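PDB 5IL5: MlnD from Bacillus methylotrophicus, which is a multifunctional trans-AT polyketide synthase of macrolactin assembly, represented here by its dehydratase domain, which probably removes water from beta-hydroxyacyl intermediates held on a carrier protein. Local coordinates for residues Leu32-Ile36 and Pro208-Ile212; Ala45-Ile50 and Gln110-Leu115; Asp183-Glu189 and Lys201-Lys205. All coordinates share one frame; numbering follows the deposited sequence.

Contact 1 of 3, residues Leu32-Ile36 and Pro208-Ile212; sequences LHPYI and PKGCI
C211 packs its sulfur against H33, P34 and Y35 in a loop-to-loop contact of the double hotdog dehydratase fold. H33-I36 is a type I beta turn leading into strand 36-39 of the predicted N-terminal hotdog, while P208-I212 belongs to the connection between strand 197-202 and helix 215-229 of the predicted C-terminal one. No hydrogen bond crosses directly between the segments, so the join is van der Waals and sulfur-aromatic. The sulfur stands 4.2 Å from the centroid of the Y35 ring, along a line 39° off the ring normal, an oblique sulfur-aromatic approach near the phenol end. H33 meets the same sulfur more loosely, through its CE1. Within its turn, P34 lies with CD over one face of the imidazole, toward its rim, and its CG reaches C211 SG at 3.8 Å. The proline rings of P208 and P34 touch at their CG atoms, 4.0 Å apart, and G210 CA lies 3.9 Å from P34 CD, bringing backbone against the proline where no side chain intervenes. H33 carries CG anti to its backbone nitrogen (chi1 179°), which swings the imidazole back beside its own turn. There ND1 accepts the N-H of Y35 at 3.0 Å, nearly straight at the hydrogen (171°), although the donor is tilted somewhat from the ring plane. NE2 is hydrogen-bonded to E76 on helix 74-86, so both ring nitrogens are engaged and the rotation of the ring is fixed. The E76 carboxylate also takes the backbone amide of I212, linking the two loops indirectly through the helix. The turn itself is closed by I36 N bonding to H33 O at 2.9 Å.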
loop_
_atom_site.group_PDB
_atom_site.type_symbol
_atom_site.label_atom_id
_atom_site.label_comp_id
_atom_site.label_asym_id
_atom_site.label_seq_id
_atom_site.Cartn_x
_atom_site.Cartn_y
_atom_site.Cartn_z
ATOM N N LEU A 32 2.039 -6.076 6.575
ATOM C CA LEU A 32 2.783 -4.977 7.170
ATOM C C LEU A 32 2.900 -5.105 8.686
ATOM O O LEU A 32 3.803 -4.508 9.281
ATOM C CB LEU A 32 2.120 -3.650 6.812
ATOM C CG LEU A 32 2.118 -3.291 5.328
ATOM C CD1 LEU A 32 1.136 -2.166 5.054
ATOM C CD2 LEU A 32 3.517 -2.888 4.911
ATOM N N HIS A 33 2.022 -5.872 9.323
ATOM C CA HIS A 33 1.966 -5.933 10.778
ATOM C C HIS A 33 0.973 -7.030 11.160
ATOM O O HIS A 33 0.090 -7.358 10.366
ATOM C CB HIS A 33 1.554 -4.568 11.356
ATOM C CG HIS A 33 1.445 -4.500 12.848
ATOM N ND1 HIS A 33 0.330 -4.905 13.549
ATOM C CD2 HIS A 33 2.308 -4.009 13.767
ATOM C CE1 HIS A 33 0.519 -4.678 14.838
ATOM N NE2 HIS A 33 1.713 -4.139 14.996
ATOM N N PRO A 34 1.108 -7.624 12.352
ATOM C CA PRO A 34 0.159 -8.684 12.739
ATOM C C PRO A 34 -1.308 -8.294 12.595
ATOM O O PRO A 34 -2.156 -9.175 12.395
ATOM C CB PRO A 34 0.521 -8.963 14.208
ATOM C CG PRO A 34 1.845 -8.291 14.459
ATOM C CD PRO A 34 2.326 -7.685 13.176
ATOM N N TYR A 35 -1.639 -7.007 12.707
ATOM C CA TYR A 35 -3.003 -6.535 12.535
ATOM C C TYR A 35 -3.213 -5.745 11.251
ATOM O O TYR A 35 -4.350 -5.360 10.968
ATOM C CB TYR A 35 -3.433 -5.661 13.723
ATOM C CG TYR A 35 -3.085 -6.188 15.099
ATOM C CD1 TYR A 35 -3.264 -7.525 15.428
ATOM C CD2 TYR A 35 -2.629 -5.329 16.089
ATOM C CE1 TYR A 35 -2.963 -7.994 16.692
ATOM C CE2 TYR A 35 -2.330 -5.790 17.351
ATOM C CZ TYR A 35 -2.501 -7.121 17.649
ATOM O OH TYR A 35 -2.204 -7.578 18.908
ATOM N N ILE A 36 -2.164 -5.486 10.473
ATOM C CA ILE A 36 -2.264 -4.706 9.239
ATOM C C ILE A 36 -1.733 -5.559 8.094
ATOM O O ILE A 36 -0.562 -5.957 8.101
ATOM C CB ILE A 36 -1.504 -3.368 9.337
ATOM C CG1 ILE A 36 -1.990 -2.554 10.548
ATOM C CG2 ILE A 36 -1.642 -2.566 8.051
ATOM C CD1 ILE A 36 -1.104 -1.361 10.885
ATOM N N PRO A 208 4.427 -12.421 17.999
ATOM C CA PRO A 208 4.972 -11.910 16.737
ATOM C C PRO A 208 5.851 -10.697 16.967
ATOM O O PRO A 208 5.583 -9.859 17.830
ATOM C CB PRO A 208 3.725 -11.562 15.921
ATOM C CG PRO A 208 2.678 -11.315 16.945
ATOM C CD PRO A 208 2.955 -12.336 18.015
ATOM N N LYS A 209 6.938 -10.639 16.205
ATOM C CA LYS A 209 7.902 -9.563 16.363
ATOM C C LYS A 209 7.249 -8.201 16.183
ATOM O O LYS A 209 7.660 -7.223 16.822
ATOM C CB LYS A 209 9.028 -9.747 15.350
ATOM C CG LYS A 209 10.332 -9.101 15.737
ATOM C CD LYS A 209 11.097 -9.973 16.713
ATOM C CE LYS A 209 12.446 -9.376 17.011
ATOM N NZ LYS A 209 13.191 -10.152 18.035
ATOM N N GLY A 210 6.220 -8.125 15.338
ATOM C CA GLY A 210 5.735 -6.839 14.871
ATOM C C GLY A 210 5.069 -5.990 15.935
ATOM O O GLY A 210 5.148 -4.760 15.878
ATOM N N CYS A 211 4.400 -6.614 16.908
ATOM C CA CYS A 211 3.652 -5.856 17.909
ATOM C C CYS A 211 4.615 -5.141 18.843
ATOM O O CYS A 211 5.356 -5.786 19.590
ATOM C CB CYS A 211 2.729 -6.772 18.709
ATOM S SG CYS A 211 1.115 -7.057 17.979
ATOM N N ILE A 212 4.616 -3.806 18.792
ATOM C CA ILE A 212 5.311 -3.026 19.808
ATOM C C ILE A 212 4.553 -3.111 21.122
ATOM O O ILE A 212 5.125 -3.401 22.179
ATOM C CB ILE A 212 5.455 -1.563 19.354
ATOM C CG1 ILE A 212 6.271 -1.465 18.063
ATOM C CG2 ILE A 212 6.061 -0.723 20.454
ATOM C CD1 ILE A 212 7.707 -1.866 18.174
#

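Contact 2 of 3, residues Ala45-Ile50 and Gln110-Leu115; sequences AQKFLI and QIRIVL
F48 and I113 form the central hydrogen-bonded pair of an antiparallel strand pairing in the predicted N-terminal hotdog fold, strand 46-50 running against 111-115 with 157° between their directions. The backbone ladder comes first. F48 N donates to I113 O at 3.1 Å and I113 N returns the bond to F48 O at 3.0 Å. L115 N also bonds to Q46 O and I50 N to I111 O, one on each side of this pair, but the pairing there is looser. Non-hydrogen-bonded pairs K47-V114 and L49-R112 alternate with it, and there CA-H...O contacts from K47 CA to I113 O and from R112 CA to F48 O fill in. Apolar contacts occupy the face of F48, I50, I111, I113 and L115, which turns partly to helix 74-86. F48 and I113 lie side by side pointing the same way, CB to CG2 at 3.8 Å, while L115 crosses the phenylalanine at about a right angle and sets CD1 against the ring edge, in its plane, 3.7 Å from CD1 of F48. I50 and I111 meet obliquely, CB to CG2 at 3.7 Å. Beyond L115 and Q46, F43 of the second subunit packs on this same face. Charged groups lie on the other face, with K47 and R112. R112 has CG between its backbone N and carbonyl carbon (chi1 74°) and runs extended to NE; V114 CG2 lies against one guanidinium face, offset toward the rim. Although K47 NZ and R112 NH1 are like charges, each has a carboxylate of its own: D42 for the lysine, E127 of strand 122-128 for the arginine. That may offset the repulsion across the 3.8 Å separating NZ from NH1.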
loop_
_atom_site.group_PDB
_atom_site.type_symbol
_atom_site.label_atom_id
_atom_site.label_comp_id
_atom_site.label_asym_id
_atom_site.label_seq_id
_atom_site.Cartn_x
_atom_site.Cartn_y
_atom_site.Cartn_z
ATOM N N ALA A 45 -7.333 9.354 0.354
ATOM C CA ALA A 45 -6.810 9.317 1.710
ATOM C C ALA A 45 -5.774 8.211 1.886
ATOM O O ALA A 45 -5.820 7.170 1.224
ATOM C CB ALA A 45 -7.954 9.149 2.714
ATOM N N GLN A 46 -4.852 8.465 2.812
ATOM C CA GLN A 46 -3.920 7.455 3.297
ATOM C C GLN A 46 -4.651 6.437 4.164
ATOM O O GLN A 46 -5.420 6.809 5.057
ATOM C CB GLN A 46 -2.824 8.141 4.104
ATOM C CG GLN A 46 -1.849 7.226 4.815
ATOM C CD GLN A 46 -0.734 6.702 3.919
ATOM O OE1 GLN A 46 -0.343 7.350 2.949
ATOM N NE2 GLN A 46 -0.212 5.527 4.249
ATOM N N LYS A 47 -4.416 5.150 3.920
ATOM C CA LYS A 47 -5.159 4.171 4.701
ATOM C C LYS A 47 -4.582 2.777 4.515
ATOM O O LYS A 47 -3.958 2.476 3.493
ATOM C CB LYS A 47 -6.636 4.203 4.304
ATOM C CG LYS A 47 -6.855 4.143 2.806
ATOM C CD LYS A 47 -8.287 4.430 2.450
ATOM C CE LYS A 47 -8.400 4.770 0.988
ATOM N NZ LYS A 47 -9.803 4.741 0.535
ATOM N N PHE A 48 -4.827 1.930 5.516
ATOM C CA PHE A 48 -4.346 0.557 5.556
ATOM C C PHE A 48 -5.503 -0.385 5.863
ATOM O O PHE A 48 -6.486 -0.001 6.498
ATOM C CB PHE A 48 -3.264 0.354 6.628
ATOM C CG PHE A 48 -2.047 1.225 6.473
ATOM C CD1 PHE A 48 -2.035 2.528 6.937
ATOM C CD2 PHE A 48 -0.889 0.711 5.922
ATOM C CE1 PHE A 48 -0.905 3.312 6.816
ATOM C CE2 PHE A 48 0.243 1.491 5.800
ATOM C CZ PHE A 48 0.234 2.788 6.250
ATOM N N LEU A 49 -5.365 -1.631 5.416
ATOM C CA LEU A 49 -6.359 -2.672 5.659
ATOM C C LEU A 49 -6.034 -3.420 6.953
ATOM O O LEU A 49 -4.920 -3.928 7.121
ATOM C CB LEU A 49 -6.388 -3.645 4.480
ATOM C CG LEU A 49 -7.600 -4.562 4.321
ATOM C CD1 LEU A 49 -7.613 -5.097 2.906
ATOM C CD2 LEU A 49 -7.614 -5.702 5.313
ATOM N N ILE A 50 -7.000 -3.493 7.859
ATOM C CA ILE A 50 -6.841 -4.201 9.125
ATOM C C ILE A 50 -7.394 -5.611 8.970
ATOM O O ILE A 50 -8.482 -5.806 8.414
ATOM C CB ILE A 50 -7.572 -3.463 10.264
ATOM C CG1 ILE A 50 -7.076 -2.020 10.413
ATOM C CG2 ILE A 50 -7.445 -4.243 11.580
ATOM C CD1 ILE A 50 -5.857 -1.852 11.280
ATOM N N GLN A 110 -14.800 -5.935 6.867
ATOM C CA GLN A 110 -13.412 -5.554 6.651
ATOM C C GLN A 110 -13.122 -4.241 7.370
ATOM O O GLN A 110 -13.901 -3.289 7.277
ATOM C CB GLN A 110 -13.133 -5.428 5.155
ATOM C CG GLN A 110 -11.679 -5.632 4.757
ATOM C CD GLN A 110 -11.217 -7.069 4.911
ATOM O OE1 GLN A 110 -10.236 -7.349 5.603
ATOM N NE2 GLN A 110 -11.922 -7.988 4.267
ATOM N N ILE A 111 -12.011 -4.196 8.102
ATOM C CA ILE A 111 -11.653 -3.048 8.931
ATOM C C ILE A 111 -10.472 -2.322 8.303
ATOM O O ILE A 111 -9.508 -2.954 7.856
ATOM C CB ILE A 111 -11.308 -3.495 10.363
ATOM C CG1 ILE A 111 -12.488 -4.243 10.989
ATOM C CG2 ILE A 111 -10.919 -2.285 11.217
ATOM C CD1 ILE A 111 -12.070 -5.316 11.974
ATOM N N ARG A 112 -10.537 -0.992 8.296
ATOM C CA ARG A 112 -9.484 -0.150 7.747
ATOM C C ARG A 112 -9.194 0.982 8.718
ATOM O O ARG A 112 -10.041 1.360 9.532
ATOM C CB ARG A 112 -9.883 0.454 6.404
ATOM C CG ARG A 112 -10.893 1.574 6.558
ATOM C CD ARG A 112 -11.448 2.040 5.248
ATOM N NE ARG A 112 -12.311 3.201 5.442
ATOM C CZ ARG A 112 -12.689 4.015 4.466
ATOM N NH1 ARG A 112 -12.287 3.781 3.227
ATOM N NH2 ARG A 112 -13.465 5.055 4.727
ATOM N N ILE A 113 -7.995 1.549 8.606
ATOM C CA ILE A 113 -7.616 2.729 9.372
ATOM C C ILE A 113 -7.293 3.852 8.397
ATOM O O ILE A 113 -6.479 3.674 7.483
ATOM C CB ILE A 113 -6.422 2.445 10.303
ATOM C CG1 ILE A 113 -6.037 3.708 11.077
ATOM C CG2 ILE A 113 -5.234 1.914 9.517
ATOM C CD1 ILE A 113 -5.089 3.450 12.227
ATOM N N VAL A 114 -7.920 5.008 8.605
ATOM C CA VAL A 114 -7.684 6.204 7.807
ATOM C C VAL A 114 -6.842 7.151 8.645
ATOM O O VAL A 114 -7.114 7.335 9.836
ATOM C CB VAL A 114 -9.006 6.870 7.385
ATOM C CG1 VAL A 114 -8.743 8.116 6.542
ATOM C CG2 VAL A 114 -9.883 5.887 6.628
ATOM N N LEU A 115 -5.815 7.731 8.034
ATOM C CA LEU A 115 -4.933 8.680 8.701
ATOM C C LEU A 115 -4.919 9.989 7.928
ATOM O O LEU A 115 -4.674 9.997 6.717
ATOM C CB LEU A 115 -3.513 8.129 8.819
ATOM C CG LEU A 115 -3.397 6.761 9.483
ATOM C CD1 LEU A 115 -3.367 5.656 8.444
ATOM C CD2 LEU A 115 -2.157 6.726 10.355
#

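Contact 3 of 3, residues Asp183-Glu189 and Lys201-Lys205; sequences DSLKAAE and KIKAK
E189 and K201 lie side by side, pointing the same way, at the end of a beta hairpin in the predicted C-terminal hotdog fold. K201 bends at chi2 (68°) and again at chi4, so that its amine curls back to donate to I202 O at 2.9 Å, from above the carbonyl plane. Its salt bridge with E189 is long, OE1 to NZ 4.0 Å. The other carboxylate oxygen, OE2, rests 3.5 Å from K203 CD, where the glutamate crosses the lysine obliquely and touches its aliphatic chain, the lysine amine lying farther off. The backbones are joined by E189 N to K201 O at 2.6 Å and by K203 N to A187 O at 3.0 Å. These two bonds flank the antiparallel non-hydrogen-bonded pair A188-I202, in which the I202 CG2 methyl leans on A188 CA. A187 turns its methyl across toward K203 O. K205, extended beyond CG, reaches across to the short 3-10 segment at D183-S184, where NZ donates to D183 O, although the amine's position is less sure because it lies too close to a neighbour. Helix 215-229 packs on A187 and I202 through E216 and S220, and E216 also accepts the amide of K205. Helix 167-176 approaches from A188 and K186, its Y171 hydroxyl and H167 imidazole bonding A188 N and A188 O, while strand 254-258 borders K201 and I202.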
loop_
_atom_site.group_PDB
_atom_site.type_symbol
_atom_site.label_atom_id
_atom_site.label_comp_id
_atom_site.label_asym_id
_atom_site.label_seq_id
_atom_site.Cartn_x
_atom_site.Cartn_y
_atom_site.Cartn_z
ATOM N N ASP A 183 -7.573 -17.002 26.888
ATOM C CA ASP A 183 -6.356 -17.236 27.663
ATOM C C ASP A 183 -5.171 -16.485 27.077
ATOM O O ASP A 183 -4.223 -16.153 27.801
ATOM C CB ASP A 183 -6.022 -18.726 27.715
ATOM C CG ASP A 183 -7.062 -19.534 28.451
ATOM O OD1 ASP A 183 -7.934 -18.931 29.119
ATOM O OD2 ASP A 183 -7.004 -20.782 28.366
ATOM N N SER A 184 -5.204 -16.211 25.772
ATOM C CA SER A 184 -4.155 -15.430 25.135
ATOM C C SER A 184 -4.088 -14.006 25.663
ATOM O O SER A 184 -3.103 -13.313 25.388
ATOM C CB SER A 184 -4.375 -15.396 23.626
ATOM O OG SER A 184 -5.645 -14.844 23.334
ATOM N N LEU A 185 -5.092 -13.559 26.414
ATOM C CA LEU A 185 -5.098 -12.230 27.012
ATOM C C LEU A 185 -5.055 -12.275 28.537
ATOM O O LEU A 185 -5.313 -11.260 29.190
ATOM C CB LEU A 185 -6.325 -11.453 26.545
ATOM C CG LEU A 185 -6.291 -11.009 25.086
ATOM C CD1 LEU A 185 -7.686 -10.693 24.584
ATOM C CD2 LEU A 185 -5.398 -9.797 24.952
ATOM N N LYS A 186 -4.729 -13.431 29.113
ATOM C CA LYS A 186 -4.661 -13.597 30.562
ATOM C C LYS A 186 -3.193 -13.590 30.985
ATOM O O LYS A 186 -2.563 -14.629 31.186
ATOM C CB LYS A 186 -5.372 -14.878 30.980
ATOM C CG LYS A 186 -6.879 -14.769 30.921
ATOM C CD LYS A 186 -7.542 -15.920 31.636
ATOM C CE LYS A 186 -9.000 -16.028 31.257
ATOM N NZ LYS A 186 -9.763 -16.814 32.261
ATOM N N ALA A 187 -2.646 -12.381 31.110
ATOM C CA ALA A 187 -1.255 -12.190 31.491
ATOM C C ALA A 187 -1.068 -11.885 32.974
ATOM O O ALA A 187 0.067 -11.925 33.458
ATOM C CB ALA A 187 -0.645 -11.058 30.658
ATOM N N ALA A 188 -2.137 -11.576 33.699
ATOM C CA ALA A 188 -2.030 -11.257 35.118
ATOM C C ALA A 188 -1.700 -12.509 35.929
ATOM O O ALA A 188 -2.411 -13.516 35.845
ATOM C CB ALA A 188 -3.330 -10.625 35.612
ATOM N N GLU A 189 -0.617 -12.446 36.707
ATOM C CA GLU A 189 -0.255 -13.532 37.611
ATOM C C GLU A 189 -0.851 -13.339 39.005
ATOM O O GLU A 189 -1.332 -14.305 39.605
ATOM C CB GLU A 189 1.268 -13.675 37.710
ATOM C CG GLU A 189 1.942 -14.252 36.463
ATOM C CD GLU A 189 3.302 -14.845 36.763
ATOM O OE1 GLU A 189 3.886 -14.492 37.810
ATOM O OE2 GLU A 189 3.788 -15.665 35.952
ATOM N N LYS A 201 0.874 -8.026 38.723
ATOM C CA LYS A 201 2.056 -8.735 38.254
ATOM C C LYS A 201 1.688 -9.453 36.969
ATOM O O LYS A 201 0.770 -10.278 36.957
ATOM C CB LYS A 201 2.565 -9.738 39.287
ATOM C CG LYS A 201 3.642 -10.661 38.736
ATOM C CD LYS A 201 4.912 -9.902 38.432
ATOM C CE LYS A 201 6.026 -10.856 38.071
ATOM N NZ LYS A 201 5.903 -11.279 36.647
ATOM N N ILE A 202 2.393 -9.134 35.891
ATOM C CA ILE A 202 2.061 -9.694 34.596
ATOM C C ILE A 202 3.269 -10.428 34.048
ATOM O O ILE A 202 4.415 -10.185 34.439
ATOM C CB ILE A 202 1.576 -8.624 33.602
ATOM C CG1 ILE A 202 2.642 -7.543 33.380
ATOM C CG2 ILE A 202 0.299 -8.003 34.126
ATOM C CD1 ILE A 202 2.500 -6.824 32.056
ATOM N N LYS A 203 2.988 -11.365 33.153
ATOM C CA LYS A 203 4.020 -12.079 32.422
ATOM C C LYS A 203 3.656 -11.987 30.953
ATOM O O LYS A 203 2.643 -12.549 30.520
ATOM C CB LYS A 203 4.133 -13.525 32.912
ATOM C CG LYS A 203 5.122 -14.368 32.156
ATOM C CD LYS A 203 5.233 -15.754 32.761
ATOM C CE LYS A 203 6.005 -16.664 31.844
ATOM N NZ LYS A 203 7.398 -16.208 31.710
ATOM N N ALA A 204 4.475 -11.270 30.195
ATOM C CA ALA A 204 4.199 -11.105 28.785
ATOM C C ALA A 204 4.412 -12.430 28.076
ATOM O O ALA A 204 5.130 -13.316 28.549
ATOM C CB ALA A 204 5.090 -10.028 28.173
ATOM N N LYS A 205 3.761 -12.566 26.933
ATOM C CA LYS A 205 3.841 -13.778 26.140
ATOM C C LYS A 205 4.652 -13.441 24.905
ATOM O O LYS A 205 4.290 -12.522 24.161
ATOM C CB LYS A 205 2.433 -14.241 25.773
ATOM C CG LYS A 205 1.598 -14.599 26.994
ATOM C CD LYS A 205 0.129 -14.598 26.664
ATOM C CE LYS A 205 -0.701 -14.913 27.886
ATOM N NZ LYS A 205 -2.116 -14.619 27.612
#

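Contact 1 closes the longest loop of the three, and contacts 2 and 3 are nested inside it in series. Contact 2 lies wholly within the predicted N-terminal hotdog and contact 3 within the C-terminal one, their centres about 29 Å apart on opposite sides of the chain's centre. Contact 1 joins the two halves, about 15 Å from contact 2 and 19 Å from contact 3, centre to centre. It touches contact 2 directly, through L32 and I36 on F48, and adjoins contact 3 only in sequence, by K205 and P208. Each hotdog sheet wraps its own long helix: 74-86 serves contacts 1 and 2, and 215-229 serves contact 3.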